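PDB 5VMN: Bak protein from Grouper iridovirus, which is a viral Bcl-2 family protein that inhibits host-cell apoptosis by sequestering the pro-apoptotic protein Bim. Local coordinates for residues I27-V41 with G69-Y81. Sequence-based numbering, arbitrary orientation.
With EDO (1,2-ethanediol), chain N; NO3 (nitrate ion), chain E; EDO (1,2-ethanediol), chain K.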
# COMPACT_ATOMS: atom_id res chain seq x y z
N ILE A 27 -7.11 0.82 7.60
CA ILE A 27 -6.38 0.17 6.51
C ILE A 27 -5.16 -0.54 7.07
O ILE A 27 -4.80 -1.64 6.63
CB ILE A 27 -5.99 1.18 5.43
CG1 ILE A 27 -7.25 1.77 4.78
CG2 ILE A 27 -5.08 0.54 4.37
CD1 ILE A 27 -8.19 0.78 4.12
N HIS A 28 -4.49 0.06 8.05
CA HIS A 28 -3.34 -0.58 8.70
C HIS A 28 -3.74 -1.91 9.32
O HIS A 28 -3.06 -2.93 9.15
CB HIS A 28 -2.78 0.39 9.73
CG HIS A 28 -1.50 -0.03 10.37
ND1 HIS A 28 -1.45 -0.76 11.53
CD2 HIS A 28 -0.21 0.23 10.02
CE1 HIS A 28 -0.18 -0.95 11.88
NE2 HIS A 28 0.58 -0.36 10.98
N SER A 29 -4.85 -1.92 10.05
CA SER A 29 -5.35 -3.15 10.63
C SER A 29 -5.62 -4.21 9.57
O SER A 29 -5.24 -5.38 9.74
CB SER A 29 -6.63 -2.84 11.45
OG SER A 29 -7.23 -4.03 11.93
N GLN A 30 -6.28 -3.83 8.47
CA GLN A 30 -6.55 -4.78 7.39
C GLN A 30 -5.26 -5.30 6.78
O GLN A 30 -5.17 -6.48 6.43
CB GLN A 30 -7.39 -4.13 6.28
CG GLN A 30 -8.76 -3.54 6.70
CD GLN A 30 -9.82 -4.57 6.83
OE1 GLN A 30 -9.81 -5.36 7.78
NE2 GLN A 30 -10.76 -4.56 5.88
N MET A 31 -4.28 -4.42 6.61
CA MET A 31 -2.97 -4.81 6.07
C MET A 31 -2.33 -5.88 6.94
O MET A 31 -1.76 -6.85 6.42
CB MET A 31 -2.07 -3.56 6.00
CG MET A 31 -0.65 -3.80 5.49
SD MET A 31 0.34 -2.32 5.62
CE MET A 31 0.62 -2.25 7.40
N LEU A 32 -2.38 -5.71 8.26
CA LEU A 32 -1.77 -6.71 9.12
C LEU A 32 -2.52 -8.04 9.07
O LEU A 32 -1.89 -9.11 9.14
CB LEU A 32 -1.69 -6.19 10.55
CG LEU A 32 -0.80 -4.95 10.74
CD1 LEU A 32 -0.78 -4.56 12.19
CD2 LEU A 32 0.61 -5.20 10.21
N ILE A 33 -3.85 -8.00 8.95
CA ILE A 33 -4.62 -9.25 8.82
C ILE A 33 -4.17 -10.00 7.57
O ILE A 33 -3.95 -11.22 7.60
CB ILE A 33 -6.13 -8.95 8.76
CG1 ILE A 33 -6.66 -8.56 10.14
CG2 ILE A 33 -6.90 -10.20 8.27
CD1 ILE A 33 -8.12 -8.03 10.11
N VAL A 34 -4.08 -9.29 6.45
CA VAL A 34 -3.66 -9.91 5.19
C VAL A 34 -2.22 -10.37 5.26
O VAL A 34 -1.86 -11.44 4.74
CB VAL A 34 -3.91 -8.89 4.05
CG1 VAL A 34 -3.14 -9.19 2.81
CG2 VAL A 34 -5.42 -8.83 3.74
N THR A 35 -1.35 -9.59 5.91
CA THR A 35 0.03 -10.04 6.07
C THR A 35 0.09 -11.39 6.76
O THR A 35 0.89 -12.27 6.39
CB THR A 35 0.81 -9.00 6.87
OG1 THR A 35 0.87 -7.78 6.11
CG2 THR A 35 2.22 -9.47 7.15
N LYS A 36 -0.69 -11.56 7.83
CA LYS A 36 -0.65 -12.83 8.55
C LYS A 36 -1.32 -13.93 7.75
O LYS A 36 -0.81 -15.05 7.68
CB LYS A 36 -1.33 -12.68 9.92
CG LYS A 36 -1.36 -13.97 10.73
CD LYS A 36 -2.05 -13.79 12.08
CE LYS A 36 -2.08 -15.09 12.89
NZ LYS A 36 -2.68 -14.88 14.23
N SER A 37 -2.49 -13.63 7.15
CA SER A 37 -3.32 -14.65 6.51
C SER A 37 -2.62 -15.25 5.31
O SER A 37 -2.81 -16.43 5.02
CB SER A 37 -4.64 -14.05 6.03
OG SER A 37 -5.42 -13.66 7.12
N TYR A 38 -1.85 -14.44 4.61
CA TYR A 38 -1.12 -14.90 3.44
C TYR A 38 0.36 -15.12 3.70
O TYR A 38 1.14 -15.24 2.75
CB TYR A 38 -1.30 -13.91 2.28
CG TYR A 38 -2.74 -13.84 1.79
CD1 TYR A 38 -3.32 -14.91 1.12
CD2 TYR A 38 -3.52 -12.73 2.02
CE1 TYR A 38 -4.63 -14.85 0.68
CE2 TYR A 38 -4.85 -12.67 1.59
CZ TYR A 38 -5.38 -13.71 0.90
OH TYR A 38 -6.68 -13.66 0.45
N SER A 39 0.76 -15.21 4.96
CA SER A 39 2.12 -15.59 5.32
C SER A 39 3.15 -14.69 4.66
O SER A 39 4.21 -15.15 4.21
CB SER A 39 2.39 -17.04 4.95
OG SER A 39 1.53 -17.93 5.64
N LEU A 40 2.87 -13.40 4.58
CA LEU A 40 3.72 -12.57 3.74
C LEU A 40 5.14 -12.51 4.25
O LEU A 40 6.07 -12.28 3.47
CB LEU A 40 3.17 -11.15 3.61
CG LEU A 40 1.88 -11.02 2.83
CD1 LEU A 40 1.61 -9.52 2.65
CD2 LEU A 40 1.95 -11.68 1.47
N VAL A 41 5.33 -12.61 5.56
CA VAL A 41 6.70 -12.61 6.07
C VAL A 41 7.53 -13.67 5.36
O VAL A 41 8.69 -13.43 4.99
CB VAL A 41 6.69 -12.83 7.60
CG1 VAL A 41 8.12 -12.95 8.12
CG2 VAL A 41 5.94 -11.68 8.30
N GLY A 69 -7.73 -7.23 -1.92
CA GLY A 69 -6.74 -8.11 -1.33
C GLY A 69 -5.36 -7.91 -1.94
O GLY A 69 -4.35 -7.87 -1.22
N ARG A 70 -5.29 -7.77 -3.25
CA ARG A 70 -4.01 -7.49 -3.89
C ARG A 70 -3.44 -6.16 -3.42
O ARG A 70 -2.22 -6.03 -3.22
CB ARG A 70 -4.17 -7.49 -5.40
CG ARG A 70 -4.49 -8.84 -5.97
CD ARG A 70 -4.41 -8.80 -7.46
NE ARG A 70 -4.89 -10.02 -8.07
CZ ARG A 70 -4.82 -10.26 -9.38
NH1 ARG A 70 -4.26 -9.38 -10.19
NH2 ARG A 70 -5.32 -11.38 -9.88
N ILE A 71 -4.29 -5.15 -3.23
CA ILE A 71 -3.81 -3.87 -2.73
C ILE A 71 -3.23 -4.04 -1.33
O ILE A 71 -2.17 -3.49 -1.00
CB ILE A 71 -4.94 -2.82 -2.78
CG1 ILE A 71 -5.14 -2.41 -4.23
CG2 ILE A 71 -4.62 -1.65 -1.88
CD1 ILE A 71 -6.32 -1.49 -4.48
N LEU A 72 -3.91 -4.83 -0.48
CA LEU A 72 -3.42 -5.00 0.88
C LEU A 72 -2.14 -5.82 0.91
O LEU A 72 -1.28 -5.59 1.77
CB LEU A 72 -4.51 -5.63 1.75
CG LEU A 72 -5.71 -4.71 2.02
CD1 LEU A 72 -6.87 -5.52 2.62
CD2 LEU A 72 -5.32 -3.60 2.97
N ILE A 73 -1.97 -6.75 -0.04
CA ILE A 73 -0.69 -7.47 -0.15
C ILE A 73 0.41 -6.49 -0.52
O ILE A 73 1.49 -6.49 0.07
CB ILE A 73 -0.81 -8.61 -1.16
CG1 ILE A 73 -1.67 -9.75 -0.59
CG2 ILE A 73 0.57 -9.13 -1.56
CD1 ILE A 73 -2.05 -10.78 -1.62
N LEU A 74 0.15 -5.58 -1.48
CA LEU A 74 1.17 -4.60 -1.84
C LEU A 74 1.54 -3.73 -0.65
O LEU A 74 2.73 -3.46 -0.39
CB LEU A 74 0.67 -3.74 -3.00
CG LEU A 74 1.59 -2.57 -3.35
CD1 LEU A 74 2.92 -3.09 -3.88
CD2 LEU A 74 0.90 -1.63 -4.35
N LEU A 75 0.54 -3.27 0.10
CA LEU A 75 0.85 -2.47 1.27
C LEU A 75 1.66 -3.28 2.29
O LEU A 75 2.58 -2.75 2.91
CB LEU A 75 -0.45 -1.94 1.89
CG LEU A 75 -1.26 -0.99 1.03
CD1 LEU A 75 -2.53 -0.60 1.78
CD2 LEU A 75 -0.48 0.24 0.71
N GLY A 76 1.29 -4.54 2.50
CA GLY A 76 1.98 -5.33 3.50
C GLY A 76 3.43 -5.56 3.14
O GLY A 76 4.30 -5.60 4.01
N ILE A 77 3.69 -5.79 1.85
CA ILE A 77 5.08 -5.89 1.37
C ILE A 77 5.81 -4.57 1.58
O ILE A 77 6.95 -4.53 2.06
CB ILE A 77 5.09 -6.31 -0.11
CG1 ILE A 77 4.60 -7.74 -0.27
CG2 ILE A 77 6.52 -6.23 -0.70
CD1 ILE A 77 4.22 -8.05 -1.66
N SER A 78 5.16 -3.47 1.23
CA SER A 78 5.79 -2.17 1.45
C SER A 78 6.13 -1.97 2.92
O SER A 78 7.17 -1.39 3.25
CB SER A 78 4.87 -1.05 0.95
OG SER A 78 4.58 -1.23 -0.42
N GLN A 79 5.22 -2.37 3.82
CA GLN A 79 5.47 -2.24 5.26
C GLN A 79 6.68 -3.05 5.71
O GLN A 79 7.50 -2.57 6.51
CB GLN A 79 4.23 -2.68 6.04
CG GLN A 79 4.39 -2.60 7.55
CD GLN A 79 4.45 -1.19 8.05
OE1 GLN A 79 3.43 -0.56 8.26
NE2 GLN A 79 5.66 -0.68 8.25
N LEU A 80 6.83 -4.26 5.18
CA LEU A 80 7.98 -5.08 5.55
C LEU A 80 9.28 -4.43 5.08
O LEU A 80 10.27 -4.38 5.84
CB LEU A 80 7.81 -6.49 4.99
CG LEU A 80 6.69 -7.29 5.66
CD1 LEU A 80 6.38 -8.53 4.87
CD2 LEU A 80 7.11 -7.70 7.08
N TYR A 81 9.29 -3.88 3.86
CA TYR A 81 10.46 -3.13 3.42
C TYR A 81 10.72 -1.92 4.32
O TYR A 81 11.87 -1.63 4.66
CB TYR A 81 10.29 -2.64 1.98
CG TYR A 81 10.68 -3.63 0.91
CD1 TYR A 81 12.00 -4.04 0.76
CD2 TYR A 81 9.76 -4.07 -0.03
CE1 TYR A 81 12.36 -4.90 -0.25
CE2 TYR A 81 10.11 -4.95 -1.04
CZ TYR A 81 11.42 -5.34 -1.15
OH TYR A 81 11.78 -6.17 -2.17
C1 EDO N . -3.72 -0.07 13.74
O1 EDO N . -5.11 -0.40 13.63
C2 EDO N . -3.03 -1.40 13.97
O2 EDO N . -3.43 -2.21 12.87
N NO3 E . -8.00 -12.72 4.72
O1 NO3 E . -8.18 -11.86 3.81
O2 NO3 E . -7.67 -13.91 4.44
O3 NO3 E . -8.14 -12.40 5.93
C1 EDO K . -11.93 -8.11 -2.94
O1 EDO K . -10.52 -8.35 -2.66
C2 EDO K . -12.29 -6.66 -3.28
O2 EDO K . -11.96 -6.19 -4.62
O HOH W 1 3.18 0.35 10.74
O HOH W 2 3.11 -6.08 6.60
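In the helical bundle of this Bcl-2 protein, residues 27-37 of helix 22-37 lie almost square across residues 69-81 of the central helix 68-84, at a signed crossing angle of -88°, and Met31 and Leu72 plug into each other's helices as knobs into holes. Leu72 enters among Ile27, Gln30, Met31 and Val34; both its methyls, CD1 and CD2, rest against Gln30 CB, while CD1 also meets Val34 CG2 at 3.8 Å. Met31 drops among Leu72, Leu75, Gly76 and Gln79. Its chain runs out extended as far as SD and then bends (chi3 74°), which carries CE to within 3.4 Å of Gln79 OE1, while CG rests 3.6 Å from Gly76 CA. Gly76, with no side chain, lets both Met31 and Thr35 come down on the backbone. The Thr35 hydroxyl is turned back to its own helix, donating to Met31 O (OG1 to O 2.8 Å) from above the carbonyl plane, on the face opposite Thr35 N. A water then ties Thr35 OG1 to Gly76 O, donating to both. Farther along, a second water, in the plane of the imidazole at its edge, joins His28 NE2 to Gln79 OE1; the ring and amide planes stand 77° apart, and the amide nitrogen of Gln79 is held by Leu15 O.

At the other end Val34 CG1 abuts Ile73 CG1 at 3.7 Å. Helix 22-37 stops in a Schellman motif, Ser39 taking positive phi, and the turn swings Leu40 back as a third knob among Ile73, Gly76, Ile77 and Leu80. Elsewhere on its surface helix 68-84 packs against helices 53-60 and 88-103, through Leu74 and Ser78 among others. Such a hydrophobic central helix, wrapped by amphipathic neighbours, is the hallmark of the Bcl-2 fold.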